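Local structure of Ice-binding protein (5UYT) at residues N69-A74 and V118-I123; T225-N230 and Q274-L279. The protein probably binds ice crystals and restrains their growth, acting as a bacterial antifreeze protein with two beta-solenoid ice-binding domains. All blocks are in the same frame, centred on the assembly; numbering follows the deposited sequence.

Contacts 1 and 2 lie in different ice-binding-like regions, on opposite sides of the chain's centre, with their own centres about 58 Å apart and their nearest atoms about 47 Å apart. Both are largely buried, and each joins a long helix to a parallel strand of its own beta-solenoid, helix 55-73 to strand 119-123 in contact 1 and helix 270-288 to strand 224-228 in contact 2. The chemistry differs with the place on the helix. Contact 1 lies at a helix end, where backbone carbonyls accept bonds from a lysine beside a small apolar patch. Contact 2 lies within a helix, and an aromatic ring packs there without any hydrogen bond between the segments.

Contact 1. Residues N69-A74 and V118-I123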
ATOM      1  N   ASN A  69      26.465  -0.607  14.577  1.00 42.94           N
ATOM      2  CA  ASN A  69      27.882  -0.368  14.805  1.00 45.98           C
ATOM      3  C   ASN A  69      28.397   0.863  14.066  1.00 46.37           C
ATOM      4  O   ASN A  69      29.213   1.607  14.614  1.00 47.74           O
ATOM      5  CB  ASN A  69      28.711  -1.609  14.476  1.00 47.97           C
ATOM      6  CG  ASN A  69      28.548  -2.700  15.510  1.00 48.85           C
ATOM      7  OD1 ASN A  69      28.257  -2.429  16.669  1.00 48.97           O
ATOM      8  ND2 ASN A  69      28.738  -3.942  15.097  1.00 49.97           N
ATOM      9  N   LEU A  70      27.899   1.091  12.850  1.00 45.10           N
ATOM     10  CA  LEU A  70      28.230   2.307  12.108  1.00 44.92           C
ATOM     11  C   LEU A  70      27.647   3.540  12.799  1.00 43.49           C
ATOM     12  O   LEU A  70      28.310   4.579  12.898  1.00 43.45           O
ATOM     13  CB  LEU A  70      27.734   2.228  10.668  1.00 44.83           C
ATOM     14  CG  LEU A  70      28.387   1.218   9.718  1.00 46.36           C
ATOM     15  CD1 LEU A  70      27.455   1.025   8.522  1.00 45.84           C
ATOM     16  CD2 LEU A  70      29.775   1.684   9.301  1.00 49.22           C
ATOM     17  N   LEU A  71      26.409   3.420  13.286  1.00 40.91           N
ATOM     18  CA  LEU A  71      25.808   4.490  14.097  1.00 40.23           C
ATOM     19  C   LEU A  71      26.651   4.783  15.367  1.00 41.94           C
ATOM     20  O   LEU A  71      26.910   5.958  15.721  1.00 42.11           O
ATOM     21  CB  LEU A  71      24.352   4.158  14.454  1.00 37.96           C
ATOM     22  CG  LEU A  71      23.418   4.177  13.235  1.00 36.21           C
ATOM     23  CD1 LEU A  71      21.997   3.766  13.600  1.00 34.54           C
ATOM     24  CD2 LEU A  71      23.416   5.560  12.609  1.00 35.58           C
ATOM     25  N   ASN A  72      27.073   3.708  16.030  1.00 43.00           N
ATOM     26  CA  ASN A  72      27.839   3.814  17.267  1.00 45.12           C
ATOM     27  C   ASN A  72      29.241   4.380  17.015  1.00 47.37           C
ATOM     28  O   ASN A  72      29.795   5.060  17.867  1.00 48.46           O
ATOM     29  CB  ASN A  72      27.877   2.465  17.992  1.00 45.36           C
ATOM     30  CG  ASN A  72      28.103   2.608  19.493  1.00 46.53           C
ATOM     31  OD1 ASN A  72      27.687   3.589  20.120  1.00 45.81           O
ATOM     32  ND2 ASN A  72      28.752   1.613  20.079  1.00 47.79           N
ATOM     33  N   ALA A  73      29.768   4.149  15.814  1.00 48.64           N
ATOM     34  CA  ALA A  73      31.070   4.683  15.405  1.00 51.75           C
ATOM     35  C   ALA A  73      31.032   6.149  14.937  1.00 51.75           C
ATOM     36  O   ALA A  73      32.081   6.800  14.891  1.00 53.91           O
ATOM     37  CB  ALA A  73      31.685   3.807  14.326  1.00 53.02           C
ATOM     38  N   ALA A  74      29.847   6.658  14.592  1.00 49.56           N
ATOM     39  CA  ALA A  74      29.686   8.042  14.111  1.00 49.27           C
ATOM     40  C   ALA A  74      30.275   9.067  15.082  1.00 50.76           C
ATOM     41  O   ALA A  74      29.946   9.074  16.275  1.00 50.90           O
ATOM     42  CB  ALA A  74      28.216   8.353  13.820  1.00 46.53           C
ATOM     43  N   VAL A 118      22.478  14.247   6.548  1.00 33.11           N
ATOM     44  CA  VAL A 118      22.275  13.117   7.444  1.00 32.53           C
ATOM     45  C   VAL A 118      22.148  13.631   8.893  1.00 32.47           C
ATOM     46  O   VAL A 118      22.942  14.465   9.348  1.00 32.89           O
ATOM     47  CB  VAL A 118      23.494  12.164   7.355  1.00 33.97           C
ATOM     48  CG1 VAL A 118      23.402  11.062   8.389  1.00 33.61           C
ATOM     49  CG2 VAL A 118      23.609  11.570   5.952  1.00 33.90           C
ATOM     50  N   PHE A 119      21.160  13.106   9.614  1.00 30.81           N
ATOM     51  CA  PHE A 119      20.889  13.490  10.998  1.00 31.19           C
ATOM     52  C   PHE A 119      20.992  12.216  11.838  1.00 30.98           C
ATOM     53  O   PHE A 119      20.195  11.314  11.664  1.00 30.46           O
ATOM     54  CB  PHE A 119      19.466  14.076  11.097  1.00 29.91           C
ATOM     55  CG  PHE A 119      19.226  15.264  10.192  1.00 30.11           C
ATOM     56  CD1 PHE A 119      19.277  16.563  10.699  1.00 30.88           C
ATOM     57  CD2 PHE A 119      18.920  15.080   8.834  1.00 30.15           C
ATOM     58  CE1 PHE A 119      19.053  17.660   9.867  1.00 31.09           C
ATOM     59  CE2 PHE A 119      18.695  16.182   7.997  1.00 30.61           C
ATOM     60  CZ  PHE A 119      18.758  17.472   8.521  1.00 30.72           C
ATOM     61  N   ILE A 120      22.003  12.109  12.692  1.00 32.22           N
ATOM     62  CA  ILE A 120      22.157  10.933  13.562  1.00 32.69           C
ATOM     63  C   ILE A 120      22.086  11.401  15.026  1.00 33.37           C
ATOM     64  O   ILE A 120      22.784  12.346  15.426  1.00 33.93           O
ATOM     65  CB  ILE A 120      23.503  10.176  13.304  1.00 33.92           C
ATOM     66  CG1 ILE A 120      23.525   9.535  11.907  1.00 33.25           C
ATOM     67  CG2 ILE A 120      23.783   9.139  14.401  1.00 34.65           C
ATOM     68  CD1 ILE A 120      24.917   9.125  11.433  1.00 34.26           C
ATOM     69  N   PHE A 121      21.218  10.759  15.802  1.00 32.06           N
ATOM     70  CA  PHE A 121      21.071  11.074  17.213  1.00 32.72           C
ATOM     71  C   PHE A 121      21.568   9.901  18.036  1.00 33.50           C
ATOM     72  O   PHE A 121      21.074   8.778  17.902  1.00 33.61           O
ATOM     73  CB  PHE A 121      19.617  11.398  17.531  1.00 31.17           C
ATOM     74  CG  PHE A 121      19.129  12.617  16.817  1.00 30.80           C
ATOM     75  CD1 PHE A 121      19.308  13.870  17.384  1.00 31.55           C
ATOM     76  CD2 PHE A 121      18.503  12.520  15.570  1.00 30.33           C
ATOM     77  CE1 PHE A 121      18.861  15.014  16.728  1.00 31.45           C
ATOM     78  CE2 PHE A 121      18.055  13.657  14.905  1.00 30.01           C
ATOM     79  CZ  PHE A 121      18.248  14.912  15.489  1.00 30.24           C
ATOM     80  N   LYS A 122      22.597  10.166  18.832  1.00 34.86           N
ATOM     81  CA  LYS A 122      23.172   9.169  19.726  1.00 35.50           C
ATOM     82  C   LYS A 122      22.591   9.378  21.119  1.00 35.89           C
ATOM     83  O   LYS A 122      23.003  10.283  21.854  1.00 36.55           O
ATOM     84  CB  LYS A 122      24.695   9.270  19.713  1.00 37.03           C
ATOM     85  CG  LYS A 122      25.263   9.009  18.328  1.00 37.50           C
ATOM     86  CD  LYS A 122      26.770   9.161  18.278  1.00 39.31           C
ATOM     87  CE  LYS A 122      27.497   7.852  18.557  1.00 40.70           C
ATOM     88  NZ  LYS A 122      28.971   8.088  18.547  1.00 42.46           N
ATOM     89  N   ILE A 123      21.607   8.552  21.466  1.00 35.44           N
ATOM     90  CA  ILE A 123      20.910   8.701  22.747  1.00 36.48           C
ATOM     91  C   ILE A 123      21.411   7.660  23.755  1.00 37.23           C
ATOM     92  O   ILE A 123      21.091   6.477  23.631  1.00 36.30           O
ATOM     93  CB  ILE A 123      19.369   8.575  22.594  1.00 35.21           C
ATOM     94  CG1 ILE A 123      18.780   9.458  21.444  1.00 35.51           C
ATOM     95  CG2 ILE A 123      18.680   8.793  23.939  1.00 36.09           C
ATOM     96  CD1 ILE A 123      19.166  10.933  21.502  1.00 36.05           C
TER
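Lys-122 reaches from its strand to the end of the helix and grips two backbone carbonyls there. The shorter bond runs from Lys-122 NZ to Ala-74 O, 2.7 Å, with the donor in the carbonyl plane and a C=O...N angle of 157°. The other joins Lys-122 NZ to Asn-72 O at 3.2 Å, the donor standing well above that carbonyl's plane. A bend in the lysine chain (chi3 91°) sets CE 3.5 Å from Leu-71 O, so that the aliphatic part lies against the same end of the helix. Beside this polar grip is an apolar one. Leu-71 CD2 rests 4.0 Å from Ile-120 CG2, the two side chains crossing obliquely, while Ala-74 CB meets Ile-120 CD1 at 4.1 Å.

The elements are the long helix 55-73 and a strand of the right-handed beta-helix of the ice-binding protein family. The helix segment and the strand run nearly perpendicular, at 84°, and their axes approach to 9.3 Å. Ile-120 and Lys-122, two residues apart, both direct their CB toward the helix segment, which accounts for the paired apolar and polar contacts.

Ala-74 is the first residue to leave helical geometry; its N still bonds to Leu-71 O (3.2 Å), and its carbonyl is the one that takes the shorter lysine bond. A positive charge at this C-terminal end would probably be favoured by the helix dipole, and the two carbonyls give the buried ammonium group polar partners. Strand 119-123 is flanked by parallel strands 93-97 and 146-150. From the latter, Phe-147 also touches Leu-71, and Lys-149 touches both Asn-72 and Lys-122; Asn-94 of strand 93-97 packs against Ile-120 and Ala-74.

Contact 2. Residues T225-N230 and Q274-L279; sequences TIFSGN and QAALDL
The two backbones come unusually close at Gly-229 and Ala-276, 4.9 Å between their CA atoms, and the methyl of Ala-276 faces the CA of Gly-229. Next to them the Phe-227 ring is pressed against the helix. Ala-275 CB lies over one ring face, 4.0 Å from the centroid and 22° off the normal, which meets the geometry of a CH-pi contact. Leu-279 CD2 instead approaches the ring edge, near its plane, 3.8 Å from Phe-227 CD2. At the far end of the ring, Phe-227 CZ comes within 3.5 Å of Ala-276 N, obliquely. With CB directed toward the helix and CG anti to the backbone N (chi1 176°), the ring extends to the helix.

An alanine at Phe-227 would probably leave the Ala-275 methyl and Leu-279 CD2 without their ring partner and open a gap between strand and helix.

Here helix 270-288 packs against strand 224-228 of the second beta-solenoid; Leu-403 of the adjoining parallel strand touches both Phe-227 and Leu-279. Just past the ring, Ser-228 OG accepts from Asn-230 N at 2.9 Å, an ST turn, and bonds also to Gly-407 O. With no hydrogen bond between the segments, the fit of helix to strand rests here on van der Waals and CH-pi contact, and hence on shape.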
ATOM      1  N   THR A 225     -15.768  -1.564 -22.039  1.00 15.23           N
ATOM      2  CA  THR A 225     -15.863  -1.076 -20.703  1.00 15.05           C
ATOM      3  C   THR A 225     -16.685  -2.021 -19.834  1.00 15.14           C
ATOM      4  O   THR A 225     -16.410  -2.137 -18.638  1.00 15.40           O
ATOM      5  CB  THR A 225     -16.450   0.343 -20.727  1.00 14.48           C
ATOM      6  OG1 THR A 225     -15.607   1.152 -21.561  1.00 14.92           O
ATOM      7  CG2 THR A 225     -16.524   0.956 -19.319  1.00 13.44           C
ATOM      8  N   ILE A 226     -17.742  -2.622 -20.393  1.00 15.15           N
ATOM      9  CA  ILE A 226     -18.568  -3.597 -19.666  0.50 15.47           C
ATOM     10  C   ILE A 226     -18.725  -4.774 -20.624  1.00 16.36           C
ATOM     11  O   ILE A 226     -19.265  -4.597 -21.742  1.00 16.88           O
ATOM     12  CB  ILE A 226     -19.973  -3.040 -19.334  0.50 14.78           C
ATOM     13  CG1 ILE A 226     -19.868  -1.704 -18.587  0.50 14.10           C
ATOM     14  CG2 ILE A 226     -20.795  -4.059 -18.543  0.50 15.45           C
ATOM     15  CD1 ILE A 226     -19.373  -1.798 -17.159  0.50 13.81           C
ATOM     16  N   PHE A 227     -18.245  -5.939 -20.223  1.00 17.01           N
ATOM     17  CA  PHE A 227     -18.223  -7.076 -21.147  1.00 17.59           C
ATOM     18  C   PHE A 227     -18.325  -8.402 -20.423  1.00 18.65           C
ATOM     19  O   PHE A 227     -17.626  -8.617 -19.422  1.00 17.93           O
ATOM     20  CB  PHE A 227     -16.949  -7.041 -22.017  1.00 18.27           C
ATOM     21  CG  PHE A 227     -16.812  -8.241 -22.922  1.00 19.38           C
ATOM     22  CD1 PHE A 227     -17.535  -8.316 -24.106  1.00 20.32           C
ATOM     23  CD2 PHE A 227     -15.982  -9.318 -22.585  1.00 20.25           C
ATOM     24  CE1 PHE A 227     -17.420  -9.435 -24.954  1.00 20.55           C
ATOM     25  CE2 PHE A 227     -15.876 -10.440 -23.426  1.00 21.45           C
ATOM     26  CZ  PHE A 227     -16.598 -10.491 -24.614  1.00 21.75           C
ATOM     27  N   SER A 228     -19.182  -9.292 -20.939  1.00 18.85           N
ATOM     28  CA  SER A 228     -19.193 -10.699 -20.488  1.00 20.29           C
ATOM     29  C   SER A 228     -18.810 -11.636 -21.624  1.00 21.03           C
ATOM     30  O   SER A 228     -19.329 -11.513 -22.746  1.00 20.85           O
ATOM     31  CB  SER A 228     -20.569 -11.146 -19.950  1.00 21.40           C
ATOM     32  OG  SER A 228     -20.456 -12.525 -19.521  1.00 23.65           O
ATOM     33  N   GLY A 229     -17.920 -12.579 -21.339  1.00 20.95           N
ATOM     34  CA  GLY A 229     -17.707 -13.693 -22.281  1.00 21.77           C
ATOM     35  C   GLY A 229     -18.907 -14.615 -22.414  1.00 22.91           C
ATOM     36  O   GLY A 229     -19.031 -15.359 -23.420  1.00 23.52           O
ATOM     37  N   ASN A 230     -19.787 -14.635 -21.406  1.00 22.59           N
ATOM     38  CA  ASN A 230     -20.922 -15.587 -21.415  1.00 24.28           C
ATOM     39  C   ASN A 230     -21.965 -15.180 -20.376  1.00 23.97           C
ATOM     40  O   ASN A 230     -21.715 -15.318 -19.170  1.00 23.96           O
ATOM     41  CB  ASN A 230     -20.423 -17.024 -21.131  1.00 26.10           C
ATOM     42  CG  ASN A 230     -21.495 -18.080 -21.317  1.00 28.52           C
ATOM     43  OD1 ASN A 230     -22.683 -17.825 -21.191  1.00 29.82           O
ATOM     44  ND2 ASN A 230     -21.068 -19.276 -21.646  1.00 31.30           N
ATOM     45  N   GLN A 274     -13.833 -11.957 -30.391  1.00 26.03           N
ATOM     46  CA  GLN A 274     -12.412 -11.638 -30.234  1.00 26.42           C
ATOM     47  C   GLN A 274     -12.127 -11.107 -28.839  1.00 24.73           C
ATOM     48  O   GLN A 274     -11.084 -11.445 -28.228  1.00 24.57           O
ATOM     49  CB  GLN A 274     -11.928 -10.642 -31.303  1.00 27.48           C
ATOM     50  CG  GLN A 274     -10.426 -10.334 -31.221  1.00 30.32           C
ATOM     51  CD  GLN A 274      -9.546 -11.551 -31.495  1.00 32.53           C
ATOM     52  OE1 GLN A 274      -9.817 -12.345 -32.385  1.00 34.65           O
ATOM     53  NE2 GLN A 274      -8.474 -11.690 -30.730  1.00 34.94           N
ATOM     54  N   ALA A 275     -13.047 -10.278 -28.332  1.00 22.44           N
ATOM     55  CA  ALA A 275     -12.928  -9.787 -26.962  1.00 21.53           C
ATOM     56  C   ALA A 275     -12.940 -10.955 -25.957  1.00 21.48           C
ATOM     57  O   ALA A 275     -12.193 -10.927 -24.982  1.00 21.30           O
ATOM     58  CB  ALA A 275     -14.014  -8.780 -26.637  1.00 20.27           C
ATOM     59  N   ALA A 276     -13.801 -11.944 -26.169  1.00 21.83           N
ATOM     60  CA  ALA A 276     -13.869 -13.080 -25.224  1.00 22.40           C
ATOM     61  C   ALA A 276     -12.536 -13.848 -25.171  1.00 23.09           C
ATOM     62  O   ALA A 276     -12.083 -14.254 -24.096  1.00 23.12           O
ATOM     63  CB  ALA A 276     -15.011 -14.039 -25.597  1.00 23.36           C
ATOM     64  N   LEU A 277     -11.923 -14.064 -26.329  1.00 23.55           N
ATOM     65  CA  LEU A 277     -10.614 -14.756 -26.385  1.00 25.20           C
ATOM     66  C   LEU A 277      -9.564 -13.946 -25.625  1.00 24.32           C
ATOM     67  O   LEU A 277      -8.788 -14.474 -24.818  1.00 24.31           O
ATOM     68  CB  LEU A 277     -10.177 -14.983 -27.845  1.00 26.64           C
ATOM     69  CG  LEU A 277     -11.031 -15.991 -28.627  1.00 29.51           C
ATOM     70  CD1 LEU A 277     -10.593 -16.084 -30.098  1.00 31.37           C
ATOM     71  CD2 LEU A 277     -10.952 -17.404 -28.020  1.00 32.17           C
ATOM     72  N   ASP A 278      -9.568 -12.647 -25.866  1.00 23.63           N
ATOM     73  CA  ASP A 278      -8.573 -11.773 -25.272  1.00 23.56           C
ATOM     74  C   ASP A 278      -8.781 -11.623 -23.764  1.00 22.66           C
ATOM     75  O   ASP A 278      -7.811 -11.541 -23.018  1.00 22.29           O
ATOM     76  CB  ASP A 278      -8.576 -10.423 -25.960  1.00 23.76           C
ATOM     77  CG  ASP A 278      -7.977 -10.502 -27.341  1.00 26.03           C
ATOM     78  OD1 ASP A 278      -7.312 -11.513 -27.624  1.00 27.99           O
ATOM     79  OD2 ASP A 278      -8.159  -9.567 -28.131  1.00 27.50           O
ATOM     80  N   LEU A 279     -10.040 -11.638 -23.336  1.00 22.40           N
ATOM     81  CA  LEU A 279     -10.353 -11.617 -21.897  1.00 21.84           C
ATOM     82  C   LEU A 279      -9.815 -12.880 -21.215  1.00 22.15           C
ATOM     83  O   LEU A 279      -9.192 -12.783 -20.159  1.00 21.92           O
ATOM     84  CB  LEU A 279     -11.859 -11.504 -21.655  1.00 21.94           C
ATOM     85  CG  LEU A 279     -12.319 -11.480 -20.193  1.00 22.07           C
ATOM     86  CD1 LEU A 279     -11.759 -10.242 -19.499  1.00 22.98           C
ATOM     87  CD2 LEU A 279     -13.845 -11.407 -20.161  1.00 21.62           C
TER